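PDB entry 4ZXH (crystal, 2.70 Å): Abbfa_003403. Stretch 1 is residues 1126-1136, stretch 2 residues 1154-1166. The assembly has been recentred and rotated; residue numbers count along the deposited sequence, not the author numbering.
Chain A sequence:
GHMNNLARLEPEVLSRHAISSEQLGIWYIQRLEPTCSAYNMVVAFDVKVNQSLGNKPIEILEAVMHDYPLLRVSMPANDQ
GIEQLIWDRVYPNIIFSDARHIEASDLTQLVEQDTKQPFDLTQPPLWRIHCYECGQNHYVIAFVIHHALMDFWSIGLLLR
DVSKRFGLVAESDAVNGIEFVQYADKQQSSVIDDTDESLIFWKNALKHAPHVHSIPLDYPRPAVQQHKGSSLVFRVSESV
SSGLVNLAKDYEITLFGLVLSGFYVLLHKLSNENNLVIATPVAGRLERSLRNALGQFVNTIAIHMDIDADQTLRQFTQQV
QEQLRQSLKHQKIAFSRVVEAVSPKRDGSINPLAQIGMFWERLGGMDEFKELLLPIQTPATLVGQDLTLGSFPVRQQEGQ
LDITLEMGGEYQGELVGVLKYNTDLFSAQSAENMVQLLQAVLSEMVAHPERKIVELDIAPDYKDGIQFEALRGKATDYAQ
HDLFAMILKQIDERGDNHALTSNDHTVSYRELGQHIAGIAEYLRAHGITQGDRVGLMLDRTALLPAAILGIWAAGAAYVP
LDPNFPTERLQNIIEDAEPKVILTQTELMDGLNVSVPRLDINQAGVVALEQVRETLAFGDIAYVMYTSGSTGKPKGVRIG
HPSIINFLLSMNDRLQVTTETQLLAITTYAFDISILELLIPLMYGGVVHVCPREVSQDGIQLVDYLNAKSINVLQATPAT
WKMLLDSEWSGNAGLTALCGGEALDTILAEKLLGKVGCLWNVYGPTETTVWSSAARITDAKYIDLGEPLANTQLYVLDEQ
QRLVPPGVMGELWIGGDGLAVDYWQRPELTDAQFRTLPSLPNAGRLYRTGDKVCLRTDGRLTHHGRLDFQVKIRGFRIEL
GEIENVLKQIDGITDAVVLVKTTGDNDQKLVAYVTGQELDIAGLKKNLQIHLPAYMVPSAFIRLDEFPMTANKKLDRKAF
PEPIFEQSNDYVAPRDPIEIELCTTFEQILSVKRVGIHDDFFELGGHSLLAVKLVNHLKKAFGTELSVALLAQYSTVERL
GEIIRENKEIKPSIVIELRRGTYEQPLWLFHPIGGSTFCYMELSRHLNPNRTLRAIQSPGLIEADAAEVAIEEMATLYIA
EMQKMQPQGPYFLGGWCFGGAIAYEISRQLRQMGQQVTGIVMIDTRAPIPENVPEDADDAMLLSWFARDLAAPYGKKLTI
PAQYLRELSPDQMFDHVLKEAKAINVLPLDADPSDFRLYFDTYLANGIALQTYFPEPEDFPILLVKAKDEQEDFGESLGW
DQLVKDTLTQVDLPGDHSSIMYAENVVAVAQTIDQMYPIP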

# COMPACT_ATOMS: atom_id res chain seq x y z
N GLN A 1126 -36.49 -29.88 6.21
CA GLN A 1126 -37.80 -30.23 5.65
C GLN A 1126 -38.41 -31.46 6.35
O GLN A 1126 -38.22 -32.60 5.92
CB GLN A 1126 -37.69 -30.48 4.14
CG GLN A 1126 -39.03 -30.57 3.41
CD GLN A 1126 -38.90 -31.05 1.97
OE1 GLN A 1126 -37.80 -31.17 1.42
NE2 GLN A 1126 -40.04 -31.33 1.34
N PRO A 1127 -39.14 -31.22 7.45
CA PRO A 1127 -39.72 -32.24 8.32
C PRO A 1127 -40.74 -33.15 7.64
O PRO A 1127 -40.84 -34.33 7.98
CB PRO A 1127 -40.39 -31.42 9.42
CG PRO A 1127 -39.70 -30.10 9.39
CD PRO A 1127 -39.39 -29.86 7.95
N GLN A 1128 -41.51 -32.60 6.71
CA GLN A 1128 -42.58 -33.35 6.07
C GLN A 1128 -42.45 -33.28 4.56
O GLN A 1128 -41.91 -32.31 4.01
CB GLN A 1128 -43.97 -32.84 6.51
CG GLN A 1128 -44.25 -32.94 8.03
CD GLN A 1128 -44.35 -34.38 8.53
OE1 GLN A 1128 -44.80 -35.28 7.81
NE2 GLN A 1128 -43.94 -34.61 9.79
N GLY A 1129 -42.96 -34.31 3.89
CA GLY A 1129 -42.92 -34.38 2.44
C GLY A 1129 -44.05 -33.62 1.79
O GLY A 1129 -44.78 -32.89 2.46
N PRO A 1130 -44.22 -33.79 0.48
CA PRO A 1130 -43.49 -34.70 -0.42
C PRO A 1130 -42.05 -34.28 -0.64
O PRO A 1130 -41.74 -33.09 -0.55
CB PRO A 1130 -44.27 -34.62 -1.74
CG PRO A 1130 -45.54 -33.89 -1.42
CD PRO A 1130 -45.23 -33.01 -0.26
N TYR A 1131 -41.18 -35.26 -0.93
CA TYR A 1131 -39.77 -34.98 -1.18
C TYR A 1131 -39.44 -35.05 -2.65
O TYR A 1131 -40.12 -35.74 -3.41
CB TYR A 1131 -38.90 -35.93 -0.38
CG TYR A 1131 -39.00 -35.65 1.08
CD1 TYR A 1131 -38.33 -34.57 1.64
CD2 TYR A 1131 -39.79 -36.43 1.90
CE1 TYR A 1131 -38.44 -34.29 2.99
CE2 TYR A 1131 -39.90 -36.16 3.24
CZ TYR A 1131 -39.22 -35.09 3.79
OH TYR A 1131 -39.34 -34.83 5.14
N PHE A 1132 -38.38 -34.33 -3.03
CA PHE A 1132 -37.95 -34.25 -4.42
C PHE A 1132 -36.44 -34.46 -4.42
O PHE A 1132 -35.69 -33.69 -3.83
CB PHE A 1132 -38.35 -32.91 -5.04
CG PHE A 1132 -38.09 -32.80 -6.51
CD1 PHE A 1132 -38.14 -33.93 -7.32
CD2 PHE A 1132 -37.78 -31.58 -7.09
CE1 PHE A 1132 -37.88 -33.83 -8.69
CE2 PHE A 1132 -37.52 -31.48 -8.45
CZ PHE A 1132 -37.57 -32.61 -9.25
N LEU A 1133 -35.99 -35.53 -5.07
CA LEU A 1133 -34.64 -36.04 -4.90
C LEU A 1133 -33.96 -36.26 -6.22
O LEU A 1133 -34.62 -36.45 -7.25
CB LEU A 1133 -34.64 -37.39 -4.16
CG LEU A 1133 -35.57 -37.59 -3.00
CD1 LEU A 1133 -35.71 -39.05 -2.80
CD2 LEU A 1133 -34.97 -36.96 -1.76
N GLY A 1134 -32.63 -36.31 -6.19
CA GLY A 1134 -31.91 -36.56 -7.41
C GLY A 1134 -30.42 -36.60 -7.22
O GLY A 1134 -29.92 -36.27 -6.14
N GLY A 1135 -29.72 -36.99 -8.28
CA GLY A 1135 -28.29 -37.19 -8.22
C GLY A 1135 -27.71 -37.53 -9.59
O GLY A 1135 -28.39 -38.05 -10.49
N TRP A 1136 -26.44 -37.18 -9.74
CA TRP A 1136 -25.73 -37.53 -10.95
C TRP A 1136 -24.98 -38.81 -10.63
O TRP A 1136 -24.46 -38.95 -9.52
CB TRP A 1136 -24.78 -36.40 -11.39
CG TRP A 1136 -23.77 -36.91 -12.36
CD1 TRP A 1136 -23.99 -37.24 -13.67
CD2 TRP A 1136 -22.40 -37.18 -12.10
NE1 TRP A 1136 -22.82 -37.69 -14.25
CE2 TRP A 1136 -21.83 -37.67 -13.30
CE3 TRP A 1136 -21.58 -37.06 -10.97
CZ2 TRP A 1136 -20.49 -38.04 -13.40
CZ3 TRP A 1136 -20.23 -37.43 -11.07
CH2 TRP A 1136 -19.71 -37.92 -12.28
N GLY A 1154 -43.64 -43.52 5.71
CA GLY A 1154 -44.89 -42.89 5.31
C GLY A 1154 -44.78 -41.60 4.52
O GLY A 1154 -45.79 -41.02 4.13
N GLN A 1155 -43.56 -41.13 4.28
CA GLN A 1155 -43.37 -39.94 3.47
C GLN A 1155 -43.56 -40.23 1.98
O GLN A 1155 -43.22 -41.31 1.51
CB GLN A 1155 -41.97 -39.36 3.70
CG GLN A 1155 -41.74 -38.90 5.13
CD GLN A 1155 -42.73 -37.83 5.55
OE1 GLN A 1155 -43.31 -37.13 4.71
NE2 GLN A 1155 -42.91 -37.68 6.86
N GLN A 1156 -44.10 -39.27 1.24
CA GLN A 1156 -44.24 -39.50 -0.19
C GLN A 1156 -43.10 -38.84 -0.97
O GLN A 1156 -42.46 -37.89 -0.51
CB GLN A 1156 -45.60 -39.01 -0.72
CG GLN A 1156 -46.57 -40.16 -1.12
CD GLN A 1156 -45.96 -41.24 -2.06
OE1 GLN A 1156 -44.95 -41.01 -2.74
NE2 GLN A 1156 -46.58 -42.42 -2.08
N VAL A 1157 -42.83 -39.39 -2.15
CA VAL A 1157 -41.76 -38.94 -3.01
C VAL A 1157 -42.35 -38.36 -4.29
O VAL A 1157 -43.05 -39.06 -5.02
CB VAL A 1157 -40.80 -40.08 -3.34
CG1 VAL A 1157 -39.69 -39.59 -4.22
CG2 VAL A 1157 -40.24 -40.70 -2.08
N THR A 1158 -42.10 -37.08 -4.55
CA THR A 1158 -42.66 -36.44 -5.74
C THR A 1158 -42.04 -37.02 -7.00
O THR A 1158 -42.74 -37.30 -7.98
CB THR A 1158 -42.46 -34.92 -5.72
OG1 THR A 1158 -43.21 -34.36 -4.63
CG2 THR A 1158 -42.95 -34.30 -7.02
N GLY A 1159 -40.73 -37.19 -6.97
CA GLY A 1159 -40.01 -37.74 -8.10
C GLY A 1159 -38.52 -37.84 -7.84
O GLY A 1159 -37.99 -37.23 -6.91
N ILE A 1160 -37.83 -38.61 -8.68
CA ILE A 1160 -36.39 -38.75 -8.59
C ILE A 1160 -35.73 -38.30 -9.89
O ILE A 1160 -36.11 -38.76 -10.97
CB ILE A 1160 -35.99 -40.19 -8.32
CG1 ILE A 1160 -36.65 -40.71 -7.05
CG2 ILE A 1160 -34.48 -40.28 -8.16
CD1 ILE A 1160 -36.29 -42.15 -6.76
N VAL A 1161 -34.75 -37.42 -9.80
CA VAL A 1161 -33.98 -37.09 -10.99
C VAL A 1161 -32.66 -37.85 -11.02
O VAL A 1161 -31.83 -37.69 -10.14
CB VAL A 1161 -33.70 -35.61 -11.09
CG1 VAL A 1161 -32.82 -35.34 -12.30
CG2 VAL A 1161 -34.99 -34.85 -11.21
N MET A 1162 -32.47 -38.70 -12.03
CA MET A 1162 -31.23 -39.44 -12.11
C MET A 1162 -30.52 -39.11 -13.39
O MET A 1162 -31.04 -39.36 -14.47
CB MET A 1162 -31.47 -40.94 -12.04
CG MET A 1162 -31.90 -41.46 -10.69
SD MET A 1162 -32.27 -43.20 -10.86
CE MET A 1162 -33.42 -43.47 -9.51
N ILE A 1163 -29.33 -38.54 -13.26
CA ILE A 1163 -28.57 -38.17 -14.44
C ILE A 1163 -27.49 -39.22 -14.71
O ILE A 1163 -26.53 -39.35 -13.96
CB ILE A 1163 -27.98 -36.77 -14.28
CG1 ILE A 1163 -29.08 -35.80 -13.83
CG2 ILE A 1163 -27.40 -36.31 -15.60
CD1 ILE A 1163 -28.58 -34.45 -13.43
N ASP A 1164 -27.69 -39.97 -15.80
CA ASP A 1164 -26.83 -41.07 -16.21
C ASP A 1164 -26.38 -41.99 -15.05
O ASP A 1164 -25.22 -42.36 -14.94
CB ASP A 1164 -25.61 -40.53 -16.95
CG ASP A 1164 -25.08 -41.51 -17.98
OD1 ASP A 1164 -25.86 -41.97 -18.85
OD2 ASP A 1164 -23.88 -41.86 -17.89
N THR A 1165 -27.33 -42.34 -14.21
CA THR A 1165 -27.10 -43.22 -13.07
C THR A 1165 -27.14 -44.67 -13.49
O THR A 1165 -28.18 -45.16 -13.93
CB THR A 1165 -28.17 -43.00 -11.99
OG1 THR A 1165 -28.12 -41.64 -11.58
CG2 THR A 1165 -27.95 -43.89 -10.80
N ARG A 1166 -26.03 -45.38 -13.33
CA ARG A 1166 -26.05 -46.82 -13.60
C ARG A 1166 -26.85 -47.52 -12.50
O ARG A 1166 -26.70 -47.23 -11.33
CB ARG A 1166 -24.63 -47.31 -13.74
CG ARG A 1166 -24.03 -46.44 -14.83
CD ARG A 1166 -22.56 -46.33 -14.86
NE ARG A 1166 -22.21 -45.55 -16.03
CZ ARG A 1166 -21.01 -45.03 -16.25
NH1 ARG A 1166 -20.06 -45.23 -15.36
NH2 ARG A 1166 -20.77 -44.34 -17.35

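Two parallel strands, 1131-1136 and 1157-1163, are joined by a ladder of backbone hydrogen bonds in which every other residue of the first strand both donates and accepts. Tyr1131 N donates to Gln1156 O (3.0 Å), and Thr1158 N to Tyr1131 O (2.6 Å). Leu1133 N reaches Gly1159 O (3.2 Å) while Val1161 N reaches Leu1133 O (2.7 Å); Gly1135 N then binds Val1161 O (2.9 Å), and Ile1163 N binds Gly1135 O (3.0 Å).

Ahead of the ladder, the amide of Gln1155 extends the pairing beyond the strands. Its OE1 accepts from Gly1129 N (3.0 Å) and its NE2 donates to Gln1128 OE1 (3.2 Å), a double role that suits a carboxamide. The Tyr1131 ring meets Gln1155 edge-on, CE2 to CG at 3.8 Å, and its OH donates to Gln1126 O (2.6 Å), tying down the preceding loop.

Apolar side chains pack on both faces of the sheet. Leu1133 CD1 lies 4.3 Å from Val1157 CG1 on one; on the other, Phe1132 CZ lies 3.9 Å from Val1161 CG2 and Trp1136 CD1 4.0 Å from Ile1163 CG2. Glycine suits position 1134, where Gly1134 CA already sits 3.0 Å from Val1161 O and a CB would clash with that oxygen. Together the stretches bury 790 Å².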